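Local coordinates for protein ribose transcriptional regulator (Enterococcus faecium DO, PDB 4RK1) that binds ribose in the cleft of its periplasmic-binding-protein-like domain and probably acts as a LacI-family repressor that controls transcription by binding DNA, at residues N139-A142 and R143-F147; A206-I210 and P211-S215. All coordinates share one frame; numbering follows the deposited sequence.

Interaction 1 (N139-A142 and R143-F147). With RIB (alpha-D-ribofuranose), chain K.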
loop_
_atom_site.group_PDB
_atom_site.type_symbol
_atom_site.label_atom_id
_atom_site.label_comp_id
_atom_site.label_asym_id
_atom_site.label_seq_id
_atom_site.Cartn_x
_atom_site.Cartn_y
_atom_site.Cartn_z
ATOM N N ASN B 139 6.601 -16.502 -11.651
ATOM C CA ASN B 139 5.163 -16.604 -11.432
ATOM C C ASN B 139 4.384 -15.766 -12.445
ATOM O O ASN B 139 3.340 -16.196 -12.961
ATOM C CB ASN B 139 4.782 -16.251 -9.980
ATOM C CG ASN B 139 5.207 -14.854 -9.564
ATOM O OD1 ASN B 139 6.290 -14.392 -9.910
ATOM N ND2 ASN B 139 4.350 -14.178 -8.795
ATOM N N VAL B 140 4.910 -14.582 -12.748
ATOM C CA VAL B 140 4.298 -13.706 -13.731
ATOM C C VAL B 140 4.433 -14.333 -15.114
ATOM O O VAL B 140 3.500 -14.290 -15.915
ATOM C CB VAL B 140 4.903 -12.285 -13.675
ATOM C CG1 VAL B 140 4.465 -11.448 -14.866
ATOM C CG2 VAL B 140 4.493 -11.590 -12.380
ATOM N N HIS B 141 5.597 -14.918 -15.389
ATOM C CA HIS B 141 5.816 -15.613 -16.655
ATOM C C HIS B 141 4.776 -16.721 -16.849
ATOM O O HIS B 141 4.251 -16.896 -17.936
ATOM C CB HIS B 141 7.225 -16.196 -16.685
ATOM C CG HIS B 141 7.501 -17.054 -17.875
ATOM N ND1 HIS B 141 7.588 -16.547 -19.153
ATOM C CD2 HIS B 141 7.718 -18.388 -17.981
ATOM C CE1 HIS B 141 7.844 -17.532 -19.997
ATOM N NE2 HIS B 141 7.927 -18.658 -19.310
ATOM N N ALA B 142 4.467 -17.456 -15.783
ATOM C CA ALA B 142 3.485 -18.522 -15.868
ATOM C C ALA B 142 2.095 -17.988 -16.217
ATOM O O ALA B 142 1.344 -18.660 -16.926
ATOM C CB ALA B 142 3.450 -19.327 -14.580
ATOM N N ARG B 143 1.750 -16.787 -15.743
ATOM C CA ARG B 143 0.481 -16.155 -16.132
ATOM C C ARG B 143 0.459 -15.917 -17.636
ATOM O O ARG B 143 -0.552 -16.151 -18.308
ATOM C CB ARG B 143 0.259 -14.817 -15.420
ATOM C CG ARG B 143 0.275 -14.904 -13.911
ATOM C CD ARG B 143 0.213 -13.539 -13.240
ATOM N NE ARG B 143 0.564 -13.663 -11.829
ATOM C CZ ARG B 143 0.714 -12.647 -10.988
ATOM N NH1 ARG B 143 0.540 -11.391 -11.399
ATOM N NH2 ARG B 143 1.048 -12.898 -9.724
ATOM N N ILE B 144 1.573 -15.426 -18.159
ATOM C CA ILE B 144 1.676 -15.120 -19.581
ATOM C C ILE B 144 1.537 -16.407 -20.408
ATOM O O ILE B 144 0.831 -16.431 -21.420
ATOM C CB ILE B 144 2.988 -14.357 -19.896
ATOM C CG1 ILE B 144 2.951 -12.964 -19.253
ATOM C CG2 ILE B 144 3.217 -14.249 -21.398
ATOM C CD1 ILE B 144 4.286 -12.232 -19.268
ATOM N N GLU B 145 2.165 -17.479 -19.937
ATOM C CA GLU B 145 2.069 -18.773 -20.602
ATOM C C GLU B 145 0.630 -19.288 -20.613
ATOM O O GLU B 145 0.161 -19.798 -21.628
ATOM C CB GLU B 145 3.002 -19.793 -19.944
ATOM C CG GLU B 145 4.486 -19.490 -20.119
ATOM C CD GLU B 145 4.903 -19.467 -21.575
ATOM O OE1 GLU B 145 4.618 -20.458 -22.277
ATOM O OE2 GLU B 145 5.500 -18.457 -22.014
ATOM N N GLY B 146 -0.075 -19.138 -19.500
ATOM C CA GLY B 146 -1.473 -19.553 -19.442
ATOM C C GLY B 146 -2.331 -18.739 -20.389
ATOM O O GLY B 146 -3.252 -19.261 -21.033
ATOM N N PHE B 147 -2.028 -17.447 -20.475
ATOM C CA PHE B 147 -2.710 -16.570 -21.413
ATOM C C PHE B 147 -2.470 -17.014 -22.862
ATOM O O PHE B 147 -3.390 -17.013 -23.685
ATOM C CB PHE B 147 -2.239 -15.140 -21.215
ATOM C CG PHE B 147 -3.032 -14.137 -21.973
ATOM C CD1 PHE B 147 -4.197 -13.616 -21.434
ATOM C CD2 PHE B 147 -2.615 -13.698 -23.220
ATOM C CE1 PHE B 147 -4.930 -12.672 -22.119
ATOM C CE2 PHE B 147 -3.354 -12.760 -23.913
ATOM C CZ PHE B 147 -4.515 -12.256 -23.364
HETATM O O5 RIB K . 0.839 -7.355 -7.798
HETATM C C5 RIB K . 2.220 -7.657 -7.556
HETATM C C4 RIB K . 2.512 -8.911 -8.252
HETATM O O4 RIB K . 3.875 -9.314 -8.033
HETATM C C3 RIB K . 1.487 -9.836 -7.613
HETATM O O3 RIB K . 0.676 -10.291 -8.679
HETATM C C2 RIB K . 2.336 -10.870 -6.905
HETATM O O2 RIB K . 1.928 -12.200 -7.183
HETATM C C1 RIB K . 3.799 -10.513 -7.241
HETATM O O1 RIB K . 4.506 -11.586 -7.832
HETATM O O HOH W 1 1.760 -15.325 -8.227
#
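Asn139 and Arg143, one helical turn apart, reach the same ribose. Asn139 holds CG between its backbone N and carbonyl carbon (chi1 58°), whereas Arg143 sets CG anti to its carbonyl carbon and then runs extended to NE, which carries its guanidinium forward beside the amide. Asn139 ND2 donates a nearly straight bond to the anomeric hydroxyl O1 of the sugar at 2.8 Å. Arg143 grips O3 with two nitrogens, NH1 at 2.9 Å and NH2 at 2.8 Å, while its NH2 bond to O2 is weak. A water in the guanidinium plane accepts from both Asn139 ND2 and Arg143 NH2 and donates to O2, tying amide, guanidinium and sugar together. Val140 CG2 lies over one guanidinium face, and a salt bridge from NE to Asp109 further holds the group in place. Further along, Glu145 lays CG over the His141 ring in a CH-pi contact, 3.9 Å from the centroid. Regular i to i+4 backbone bonds link the two segments, from Arg143 N to Asn139 O through Gly146 N to Ala142 O. Helix 138-153, in a beta-alpha-beta unit, thus presents polar side chains to the ribose pocket of a LacI-family sugar-binding domain.

Interaction 2 (A206-I210 and P211-S215)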
loop_
_atom_site.group_PDB
_atom_site.type_symbol
_atom_site.label_atom_id
_atom_site.label_comp_id
_atom_site.label_asym_id
_atom_site.label_seq_id
_atom_site.Cartn_x
_atom_site.Cartn_y
_atom_site.Cartn_z
ATOM N N ALA B 206 -6.270 10.705 -22.196
ATOM C CA ALA B 206 -6.365 10.731 -23.659
ATOM C C ALA B 206 -7.808 10.842 -24.164
ATOM O O ALA B 206 -8.043 10.811 -25.364
ATOM C CB ALA B 206 -5.699 9.497 -24.247
ATOM N N GLY B 207 -8.772 10.969 -23.257
ATOM C CA GLY B 207 -10.169 11.119 -23.642
ATOM C C GLY B 207 -10.838 9.811 -24.025
ATOM O O GLY B 207 -11.888 9.814 -24.656
ATOM N N LYS B 208 -10.245 8.688 -23.632
ATOM C CA LYS B 208 -10.811 7.385 -23.946
ATOM C C LYS B 208 -11.651 6.888 -22.769
ATOM O O LYS B 208 -11.574 7.438 -21.672
ATOM C CB LYS B 208 -9.707 6.400 -24.294
ATOM C CG LYS B 208 -8.831 6.819 -25.465
ATOM C CD LYS B 208 -9.621 6.975 -26.756
ATOM C CE LYS B 208 -8.718 7.394 -27.903
ATOM N NZ LYS B 208 -9.475 7.408 -29.183
ATOM N N SER B 209 -12.471 5.873 -23.027
ATOM C CA SER B 209 -13.397 5.315 -22.035
ATOM C C SER B 209 -13.193 3.814 -21.888
ATOM O O SER B 209 -12.825 3.130 -22.844
ATOM C CB SER B 209 -14.850 5.570 -22.444
ATOM O OG SER B 209 -15.185 6.935 -22.342
ATOM N N ILE B 210 -13.449 3.308 -20.683
ATOM C CA ILE B 210 -13.374 1.875 -20.394
ATOM C C ILE B 210 -14.782 1.461 -19.966
ATOM O O ILE B 210 -15.350 2.104 -19.083
ATOM C CB ILE B 210 -12.344 1.605 -19.281
ATOM C CG1 ILE B 210 -10.958 2.086 -19.722
ATOM C CG2 ILE B 210 -12.281 0.124 -18.920
ATOM C CD1 ILE B 210 -10.031 2.394 -18.571
ATOM N N PRO B 211 -15.380 0.436 -20.577
ATOM C CA PRO B 211 -14.780 -0.452 -21.577
ATOM C C PRO B 211 -15.018 -0.101 -23.054
ATOM O O PRO B 211 -14.606 -0.868 -23.931
ATOM C CB PRO B 211 -15.492 -1.776 -21.286
ATOM C CG PRO B 211 -16.866 -1.334 -20.899
ATOM C CD PRO B 211 -16.686 -0.068 -20.114
ATOM N N GLU B 212 -15.651 1.037 -23.330
ATOM C CA GLU B 212 -16.093 1.353 -24.689
ATOM C C GLU B 212 -14.942 1.351 -25.694
ATOM O O GLU B 212 -15.078 0.799 -26.793
ATOM C CB GLU B 212 -16.844 2.685 -24.727
ATOM C CG GLU B 212 -18.201 2.649 -24.026
ATOM C CD GLU B 212 -18.144 2.917 -22.525
ATOM O OE1 GLU B 212 -17.048 2.902 -21.923
ATOM O OE2 GLU B 212 -19.215 3.144 -21.936
ATOM N N ASP B 213 -13.801 1.924 -25.311
ATOM C CA ASP B 213 -12.609 1.926 -26.179
ATOM C C ASP B 213 -11.666 0.764 -25.913
ATOM O O ASP B 213 -11.058 0.241 -26.840
ATOM C CB ASP B 213 -11.846 3.242 -26.029
ATOM C CG ASP B 213 -12.645 4.416 -26.523
ATOM O OD1 ASP B 213 -13.151 4.325 -27.653
ATOM O OD2 ASP B 213 -12.800 5.400 -25.776
ATOM N N TYR B 214 -11.520 0.373 -24.652
ATOM C CA TYR B 214 -10.619 -0.730 -24.313
ATOM C C TYR B 214 -11.230 -1.599 -23.239
ATOM O O TYR B 214 -11.701 -1.088 -22.231
ATOM C CB TYR B 214 -9.277 -0.198 -23.823
ATOM C CG TYR B 214 -8.466 0.440 -24.917
ATOM C CD1 TYR B 214 -7.634 -0.318 -25.716
ATOM C CD2 TYR B 214 -8.554 1.803 -25.168
ATOM C CE1 TYR B 214 -6.902 0.261 -26.742
ATOM C CE2 TYR B 214 -7.828 2.393 -26.189
ATOM C CZ TYR B 214 -7.007 1.613 -26.976
ATOM O OH TYR B 214 -6.286 2.196 -27.990
ATOM N N SER B 215 -11.219 -2.905 -23.462
ATOM C CA SER B 215 -11.523 -3.872 -22.402
ATOM C C SER B 215 -10.227 -4.145 -21.654
ATOM O O SER B 215 -9.197 -4.398 -22.265
ATOM C CB SER B 215 -12.084 -5.168 -22.977
ATOM O OG SER B 215 -13.445 -5.022 -23.345
#
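Asp213 turns its carboxylate back onto the backbone of Ser209, with the side chains of Lys208 and Glu212 beside it. Asp213 CG stands anti to its own carbonyl carbon (chi1 -65°), a rotation that brings OD2 to the N-H of Ser209. There OD2 accepts from Ser209 N at 2.8 Å through its anti lone pair, with an N-H...O angle of 155°. The backbone answers in the reverse direction: Asp213 N donates to Ser209 O at 2.9 Å, approaching from above the carbonyl plane. The side chain of Lys208 crosses that of Asp213 at about a right angle, bending at chi2 so that its methylene CD passes 3.7 Å from Asp213 OD2. Its ammonium does not close a salt bridge, since NZ remains 5.0 Å from Asp213 OD1.

Glu212 also bends at chi2 and folds back on the loop, where OE1 comes 3.5 Å from Ser209 CB and lies near the carbonyl carbon of Ile210. Within the turn, a cis peptide bond joins Ile210 to Pro211. Ile210 CG2 lies near Pro211 N and 3.6 Å from the backbone O of Tyr214, while its side chain also packs on Tyr200 and Leu203 of helix 193-205. Tyr214 rests on Leu180 and Leu181 of helix 177-182. Upstream, Gly207, with positive phi, ends helix 193-205 in a Schellman motif.

Two reciprocal bonds between Ser209 and Asp213, one through a side chain and one through the backbone, thus close the turn around the cis-proline. Because the carboxylate receives a peptide N-H and has an ammonium nearby, its negative charge is probably favoured.

Interaction 1 is largely buried, about 11 Å from the centre of the chain, whereas interaction 2 lies at the surface, 25 Å from it. Their centres are 25 Å apart and they do not touch. They share no helix or strand: 139-147 belongs to helix 138-153, while 206-215 links helix 193-205 to strand 215-218, although the strands flanking both belong to the same mixed sheet. The chemistry follows the location. In the helix, the backbone satisfies itself and polar side chains can be spent on a sugar; in the loop, a carboxylate turns back onto the loop's own backbone, and no ligand is involved.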